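Long-range contacts in periplasmic binding protein (Pseudomonas aeruginosa, PDB 2R79), which binds heme in the periplasm and probably delivers it to an inner-membrane transporter for uptake into the cell: residues A[123-128]-A[250-255]; A[140-145]-A[258-263]. All coordinates share one frame; numbering follows the deposited sequence.

Interaction 1: residues A[123-128]-A[250-255]; sequences QRLRRQ and DGLAAL
Segments 123-128 and 250-255 run almost parallel, their axes approaching to 10.6 Å at an angle of 11°, and a salt bridge spans the gap at one end. Arg124, bent at chi2 and chi3, swings its guanidinium across so that NH2 donates to OD1 of Asp250 over 3.2 Å, with an N-H...O angle of 157°. The oxygen lies close to the guanidinium plane, yet the donor reaches it from above the carboxylate, whose plane is turned 53° from that of the guanidinium. NH2 to OD1 is the one hydrogen bond of this salt bridge.

One turn further on, Gln128 sets CG anti to its backbone N and points its amide at the partner helix. NE2 comes to 3.2 Å from Ala253 N, but both are donors, and the angle to Leu252 O is poor, so this nitrogen packs against backbone without bonding to it. The amide is held by its other end: OE1 and Leu252 O both lie at hydrogen-bonding distance of Ser256 OG and must share its single proton. On the apolar side of the interface, Leu125 CD2 meets Leu252 CD1 at 3.6 Å, the two side chains crossing obliquely.

Helix 163-170 closes this apolar side through Trp166 and Arg170, Leu266 of a loop rests on Gln128, and strand 275-276 packs against Ala254 and Leu255 of helix 248-259.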
ATOM      1  N   GLN A 123      33.534 -12.842   9.066  1.00 27.01           N
ATOM      2  CA  GLN A 123      33.432 -13.669   7.874  1.00 27.92           C
ATOM      3  C   GLN A 123      32.762 -12.852   6.773  1.00 28.24           C
ATOM      4  O   GLN A 123      33.164 -12.906   5.608  1.00 27.49           O
ATOM      5  CB  GLN A 123      32.593 -14.913   8.174  1.00 29.28           C
ATOM      6  CG  GLN A 123      32.606 -15.972   7.078  1.00 34.32           C
ATOM      7  CD  GLN A 123      33.894 -16.784   7.070  1.00 38.00           C
ATOM      8  OE1 GLN A 123      34.284 -17.363   8.093  1.00 35.91           O
ATOM      9  NE2 GLN A 123      34.557 -16.832   5.914  1.00 37.75           N
ATOM     10  N   ARG A 124      31.721 -12.112   7.152  1.00 26.32           N
ATOM     11  CA  ARG A 124      31.003 -11.265   6.216  1.00 24.59           C
ATOM     12  C   ARG A 124      31.977 -10.231   5.648  1.00 24.19           C
ATOM     13  O   ARG A 124      32.005  -9.989   4.443  1.00 23.45           O
ATOM     14  CB  ARG A 124      29.851 -10.538   6.924  1.00 26.15           C
ATOM     15  CG  ARG A 124      28.641 -11.402   7.275  1.00 27.70           C
ATOM     16  CD  ARG A 124      27.992 -11.994   6.032  1.00 28.60           C
ATOM     17  NE  ARG A 124      27.328 -10.995   5.192  1.00 32.18           N
ATOM     18  CZ  ARG A 124      26.185 -10.384   5.502  1.00 33.29           C
ATOM     19  NH1 ARG A 124      25.562 -10.661   6.642  1.00 33.49           N
ATOM     20  NH2 ARG A 124      25.656  -9.499   4.665  1.00 30.55           N
ATOM     21  N   LEU A 125      32.776  -9.631   6.527  1.00 21.08           N
ATOM     22  CA  LEU A 125      33.743  -8.622   6.120  1.00 22.93           C
ATOM     23  C   LEU A 125      34.847  -9.177   5.227  1.00 24.26           C
ATOM     24  O   LEU A 125      35.294  -8.504   4.304  1.00 23.25           O
ATOM     25  CB  LEU A 125      34.356  -7.944   7.351  1.00 18.61           C
ATOM     26  CG  LEU A 125      33.346  -7.205   8.239  1.00 15.44           C
ATOM     27  CD1 LEU A 125      34.062  -6.527   9.389  1.00 12.46           C
ATOM     28  CD2 LEU A 125      32.583  -6.189   7.413  1.00 17.86           C
ATOM     29  N   ARG A 126      35.279 -10.407   5.493  1.00 26.85           N
ATOM     30  CA  ARG A 126      36.324 -11.021   4.683  1.00 27.97           C
ATOM     31  C   ARG A 126      35.801 -11.250   3.273  1.00 27.61           C
ATOM     32  O   ARG A 126      36.512 -11.063   2.285  1.00 29.53           O
ATOM     33  CB  ARG A 126      36.769 -12.353   5.292  1.00 30.84           C
ATOM     34  CG  ARG A 126      38.055 -12.888   4.678  1.00 38.66           C
ATOM     35  CD  ARG A 126      38.576 -14.119   5.396  1.00 42.11           C
ATOM     36  NE  ARG A 126      37.910 -15.339   4.959  1.00 44.98           N
ATOM     37  CZ  ARG A 126      38.119 -16.531   5.501  1.00 45.96           C
ATOM     38  NH1 ARG A 126      38.978 -16.660   6.503  1.00 48.04           N
ATOM     39  NH2 ARG A 126      37.473 -17.594   5.046  1.00 48.21           N
ATOM     40  N   ARG A 127      34.538 -11.644   3.192  1.00 26.30           N
ATOM     41  CA  ARG A 127      33.886 -11.901   1.922  1.00 25.56           C
ATOM     42  C   ARG A 127      33.693 -10.599   1.143  1.00 25.23           C
ATOM     43  O   ARG A 127      33.819 -10.571  -0.088  1.00 24.46           O
ATOM     44  CB  ARG A 127      32.536 -12.554   2.187  1.00 29.39           C
ATOM     45  CG  ARG A 127      31.760 -12.926   0.952  1.00 35.89           C
ATOM     46  CD  ARG A 127      30.330 -13.296   1.324  1.00 43.61           C
ATOM     47  NE  ARG A 127      29.514 -13.538   0.141  1.00 49.67           N
ATOM     48  CZ  ARG A 127      28.186 -13.567   0.143  1.00 53.07           C
ATOM     49  NH1 ARG A 127      27.521 -13.364   1.274  1.00 54.27           N
ATOM     50  NH2 ARG A 127      27.528 -13.794  -0.988  1.00 55.28           N
ATOM     51  N   GLN A 128      33.379  -9.525   1.866  1.00 22.78           N
ATOM     52  CA  GLN A 128      33.166  -8.216   1.251  1.00 19.80           C
ATOM     53  C   GLN A 128      34.491  -7.718   0.662  1.00 19.46           C
ATOM     54  O   GLN A 128      34.512  -7.181  -0.442  1.00 20.46           O
ATOM     55  CB  GLN A 128      32.632  -7.232   2.294  1.00 17.22           C
ATOM     56  CG  GLN A 128      32.458  -5.789   1.825  1.00 18.96           C
ATOM     57  CD  GLN A 128      31.438  -5.635   0.705  1.00 21.17           C
ATOM     58  OE1 GLN A 128      31.801  -5.514  -0.468  1.00 23.13           O
ATOM     59  NE2 GLN A 128      30.157  -5.646   1.060  1.00 15.08           N
ATOM     60  N   ASP A 250      25.213  -5.780   5.449  1.00 23.89           N
ATOM     61  CA  ASP A 250      24.244  -5.644   4.366  1.00 23.57           C
ATOM     62  C   ASP A 250      24.402  -4.261   3.758  1.00 21.93           C
ATOM     63  O   ASP A 250      24.251  -4.087   2.553  1.00 21.82           O
ATOM     64  CB  ASP A 250      22.812  -5.823   4.869  1.00 26.51           C
ATOM     65  CG  ASP A 250      22.532  -7.237   5.345  1.00 32.60           C
ATOM     66  OD1 ASP A 250      22.777  -8.193   4.575  1.00 33.02           O
ATOM     67  OD2 ASP A 250      22.062  -7.395   6.492  1.00 38.01           O
ATOM     68  N   GLY A 251      24.719  -3.284   4.604  1.00 20.31           N
ATOM     69  CA  GLY A 251      24.914  -1.922   4.139  1.00 20.95           C
ATOM     70  C   GLY A 251      26.115  -1.826   3.212  1.00 19.92           C
ATOM     71  O   GLY A 251      26.062  -1.150   2.188  1.00 22.69           O
ATOM     72  N   LEU A 252      27.197  -2.511   3.566  1.00 18.20           N
ATOM     73  CA  LEU A 252      28.401  -2.509   2.744  1.00 17.42           C
ATOM     74  C   LEU A 252      28.145  -3.141   1.376  1.00 17.50           C
ATOM     75  O   LEU A 252      28.709  -2.704   0.364  1.00 17.69           O
ATOM     76  CB  LEU A 252      29.532  -3.267   3.449  1.00 15.48           C
ATOM     77  CG  LEU A 252      30.048  -2.708   4.782  1.00 13.69           C
ATOM     78  CD1 LEU A 252      31.097  -3.637   5.335  1.00 11.53           C
ATOM     79  CD2 LEU A 252      30.631  -1.320   4.593  1.00 11.43           C
ATOM     80  N   ALA A 253      27.289  -4.160   1.338  1.00 17.06           N
ATOM     81  CA  ALA A 253      26.988  -4.843   0.081  1.00 17.63           C
ATOM     82  C   ALA A 253      26.293  -3.912  -0.890  1.00 17.90           C
ATOM     83  O   ALA A 253      26.576  -3.921  -2.083  1.00 19.07           O
ATOM     84  CB  ALA A 253      26.117  -6.074   0.334  1.00 19.00           C
ATOM     85  N   ALA A 254      25.375  -3.108  -0.374  1.00 18.64           N
ATOM     86  CA  ALA A 254      24.644  -2.167  -1.203  1.00 19.85           C
ATOM     87  C   ALA A 254      25.576  -1.056  -1.685  1.00 21.07           C
ATOM     88  O   ALA A 254      25.599  -0.736  -2.874  1.00 23.81           O
ATOM     89  CB  ALA A 254      23.476  -1.583  -0.418  1.00 19.68           C
ATOM     90  N   LEU A 255      26.351  -0.474  -0.772  1.00 19.36           N
ATOM     91  CA  LEU A 255      27.279   0.592  -1.147  1.00 20.88           C
ATOM     92  C   LEU A 255      28.332   0.148  -2.157  1.00 20.81           C
ATOM     93  O   LEU A 255      28.564   0.829  -3.157  1.00 21.35           O
ATOM     94  CB  LEU A 255      27.991   1.156   0.088  1.00 19.59           C
ATOM     95  CG  LEU A 255      27.233   2.206   0.893  1.00 23.59           C
ATOM     96  CD1 LEU A 255      27.983   2.499   2.168  1.00 23.86           C
ATOM     97  CD2 LEU A 255      27.065   3.473   0.065  1.00 21.36           C
TER

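Interaction 2: residues A[140-145]-A[258-263]; sequences PAPGVL and AFYPSA
Phe259, in the last turn of helix 248-259, opens the contact. Its CG stands beside the backbone N and anti to the carbonyl carbon (chi1 -69°), which turns the ring toward the start of strand 143-150. Val144 lays CG2 over one face of that ring, displaced toward the rim and 4.1 Å from CE2 of Phe259, while its other methyl, CG1, lies near CZ. Closer to the backbone, Pro142 crosses Phe259 at about a right angle and sets its CG 4.1 Å from Phe259 CB. The carbonyl of Phe259 is hydrogen-bonded to Gln139 NE2, and Leu168 and Leu233 also touch the Phe259 side chain.

At Tyr260 the chain leaves helical geometry, with phi -129° and psi 72°. The contact lies in the C-terminal lobe of a two-lobed periplasmic binding protein, where the end of helix 248-259 packs against the start of strand 143-150. The Tyr260 side chain crosses Pro142 at about a right angle and brings its hydroxyl to Ala141: CZ is 4.0 Å from Pro142 CD, and OH comes to 3.4 Å from Ala141 CA and 3.6 Å from Ala141 CB. Those are van der Waals contacts; the hydroxyl itself is hydrogen-bonded to Gly172 O and Gln136 NE2, which fix the tip of the buried ring, while Trp131, Ile132 and Ala135 of helix 111-135 also touch Tyr260.

From Tyr260 to Ala263 the backbone makes a type I beta turn, closed by Ala263 N to Tyr260 O at 3.1 Å. On this turn Ser262 OG is hydrogen-bonded to Leu19 O of the second subunit.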
ATOM      1  N   PRO A 140      39.164   1.085 -10.735  1.00 36.72           N
ATOM      2  CA  PRO A 140      39.885   1.578  -9.557  1.00 34.51           C
ATOM      3  C   PRO A 140      38.930   2.133  -8.496  1.00 31.96           C
ATOM      4  O   PRO A 140      37.820   2.561  -8.811  1.00 31.64           O
ATOM      5  CB  PRO A 140      40.792   2.653 -10.145  1.00 34.34           C
ATOM      6  CG  PRO A 140      39.921   3.243 -11.213  1.00 36.82           C
ATOM      7  CD  PRO A 140      39.314   2.014 -11.872  1.00 36.17           C
ATOM      8  N   ALA A 141      39.370   2.123  -7.241  1.00 28.58           N
ATOM      9  CA  ALA A 141      38.558   2.617  -6.136  1.00 25.30           C
ATOM     10  C   ALA A 141      38.161   4.079  -6.346  1.00 24.04           C
ATOM     11  O   ALA A 141      39.008   4.932  -6.601  1.00 29.05           O
ATOM     12  CB  ALA A 141      39.319   2.463  -4.838  1.00 22.80           C
ATOM     13  N   PRO A 142      36.865   4.391  -6.232  1.00 22.34           N
ATOM     14  CA  PRO A 142      36.405   5.771  -6.424  1.00 19.35           C
ATOM     15  C   PRO A 142      36.577   6.685  -5.202  1.00 20.24           C
ATOM     16  O   PRO A 142      36.456   6.239  -4.055  1.00 20.15           O
ATOM     17  CB  PRO A 142      34.936   5.581  -6.771  1.00 18.03           C
ATOM     18  CG  PRO A 142      34.554   4.433  -5.860  1.00 17.41           C
ATOM     19  CD  PRO A 142      35.722   3.474  -6.046  1.00 19.29           C
ATOM     20  N   GLY A 143      36.859   7.963  -5.459  1.00 17.49           N
ATOM     21  CA  GLY A 143      36.983   8.930  -4.378  1.00 15.80           C
ATOM     22  C   GLY A 143      35.572   9.329  -3.976  1.00 15.26           C
ATOM     23  O   GLY A 143      34.780   9.741  -4.824  1.00 16.35           O
ATOM     24  N   VAL A 144      35.248   9.226  -2.691  1.00 14.50           N
ATOM     25  CA  VAL A 144      33.898   9.532  -2.228  1.00 11.82           C
ATOM     26  C   VAL A 144      33.860  10.367  -0.955  1.00 13.43           C
ATOM     27  O   VAL A 144      34.841  10.440  -0.215  1.00 13.26           O
ATOM     28  CB  VAL A 144      33.120   8.205  -1.972  1.00 12.31           C
ATOM     29  CG1 VAL A 144      31.716   8.484  -1.438  1.00 11.08           C
ATOM     30  CG2 VAL A 144      33.049   7.393  -3.262  1.00 11.38           C
ATOM     31  N   LEU A 145      32.722  11.010  -0.712  1.00 13.75           N
ATOM     32  CA  LEU A 145      32.524  11.797   0.499  1.00 14.39           C
ATOM     33  C   LEU A 145      31.259  11.287   1.187  1.00 13.62           C
ATOM     34  O   LEU A 145      30.296  10.913   0.521  1.00 13.78           O
ATOM     35  CB  LEU A 145      32.361  13.284   0.167  1.00 14.51           C
ATOM     36  CG  LEU A 145      33.607  14.026  -0.321  1.00 16.44           C
ATOM     37  CD1 LEU A 145      33.221  15.410  -0.817  1.00 13.45           C
ATOM     38  CD2 LEU A 145      34.617  14.129   0.815  1.00 13.85           C
ATOM     39  N   ALA A 258      27.051  -0.052  -5.552  1.00 19.60           N
ATOM     40  CA  ALA A 258      26.893   1.276  -6.152  1.00 18.98           C
ATOM     41  C   ALA A 258      28.260   1.856  -6.543  1.00 20.55           C
ATOM     42  O   ALA A 258      28.366   2.603  -7.515  1.00 18.95           O
ATOM     43  CB  ALA A 258      26.200   2.212  -5.176  1.00 16.46           C
ATOM     44  N   PHE A 259      29.298   1.504  -5.778  1.00 20.02           N
ATOM     45  CA  PHE A 259      30.658   1.984  -6.032  1.00 19.83           C
ATOM     46  C   PHE A 259      31.344   1.272  -7.206  1.00 21.97           C
ATOM     47  O   PHE A 259      32.215   1.846  -7.860  1.00 23.77           O
ATOM     48  CB  PHE A 259      31.511   1.839  -4.765  1.00 17.73           C
ATOM     49  CG  PHE A 259      31.115   2.775  -3.641  1.00 15.62           C
ATOM     50  CD1 PHE A 259      31.588   2.565  -2.351  1.00 15.92           C
ATOM     51  CD2 PHE A 259      30.284   3.870  -3.877  1.00 16.31           C
ATOM     52  CE1 PHE A 259      31.242   3.428  -1.306  1.00 15.49           C
ATOM     53  CE2 PHE A 259      29.931   4.742  -2.842  1.00 15.27           C
ATOM     54  CZ  PHE A 259      30.411   4.518  -1.554  1.00 17.08           C
ATOM     55  N   TYR A 260      30.957   0.021  -7.460  1.00 21.81           N
ATOM     56  CA  TYR A 260      31.511  -0.764  -8.568  1.00 19.88           C
ATOM     57  C   TYR A 260      30.329  -1.320  -9.346  1.00 20.73           C
ATOM     58  O   TYR A 260      30.057  -2.515  -9.299  1.00 19.84           O
ATOM     59  CB  TYR A 260      32.359  -1.927  -8.050  1.00 17.08           C
ATOM     60  CG  TYR A 260      33.557  -1.502  -7.256  1.00 15.09           C
ATOM     61  CD1 TYR A 260      33.454  -1.231  -5.893  1.00 14.51           C
ATOM     62  CD2 TYR A 260      34.788  -1.296  -7.882  1.00 15.68           C
ATOM     63  CE1 TYR A 260      34.549  -0.755  -5.171  1.00 13.78           C
ATOM     64  CE2 TYR A 260      35.882  -0.824  -7.172  1.00 14.51           C
ATOM     65  CZ  TYR A 260      35.756  -0.555  -5.819  1.00 15.70           C
ATOM     66  OH  TYR A 260      36.844  -0.099  -5.111  1.00 18.97           O
ATOM     67  N   PRO A 261      29.618  -0.456 -10.081  1.00 23.35           N
ATOM     68  CA  PRO A 261      28.446  -0.847 -10.873  1.00 25.22           C
ATOM     69  C   PRO A 261      28.668  -1.920 -11.934  1.00 27.98           C
ATOM     70  O   PRO A 261      27.714  -2.555 -12.374  1.00 29.73           O
ATOM     71  CB  PRO A 261      27.974   0.479 -11.466  1.00 22.50           C
ATOM     72  CG  PRO A 261      29.237   1.256 -11.605  1.00 22.43           C
ATOM     73  CD  PRO A 261      29.961   0.959 -10.316  1.00 22.53           C
ATOM     74  N   SER A 262      29.918  -2.119 -12.338  1.00 31.64           N
ATOM     75  CA  SER A 262      30.251  -3.119 -13.352  1.00 35.15           C
ATOM     76  C   SER A 262      30.630  -4.465 -12.759  1.00 36.49           C
ATOM     77  O   SER A 262      31.324  -5.254 -13.396  1.00 39.18           O
ATOM     78  CB  SER A 262      31.403  -2.633 -14.226  1.00 33.57           C
ATOM     79  OG  SER A 262      31.020  -1.481 -14.946  1.00 40.75           O
ATOM     80  N   ALA A 263      30.196  -4.722 -11.534  1.00 37.03           N
ATOM     81  CA  ALA A 263      30.486  -5.996 -10.894  1.00 37.88           C
ATOM     82  C   ALA A 263      29.162  -6.580 -10.440  1.00 39.41           C
ATOM     83  O   ALA A 263      28.263  -5.835 -10.051  1.00 40.19           O
ATOM     84  CB  ALA A 263      31.403  -5.791  -9.704  1.00 36.05           C
TER

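From the N terminus, helix 111-135 carries the first half of interaction 1, and the chain passes through a short loop into strand 143-150, whose entry supplies the first half of interaction 2. More than a hundred residues, just over half of them helix or strand, follow before helix 248-259 and the turn after it return to both: 250-255 closes the loop begun at 123-128, and 258-263 closes the one begun at 140-145. Because the segments alternate along the chain, the two loops cross instead of nesting. The centres lie about 14 Å apart, and this late helix is tied through 250-255 to helix 111-135 and, at its C-terminal end, to the start of strand 143-150 in the mixed sheet.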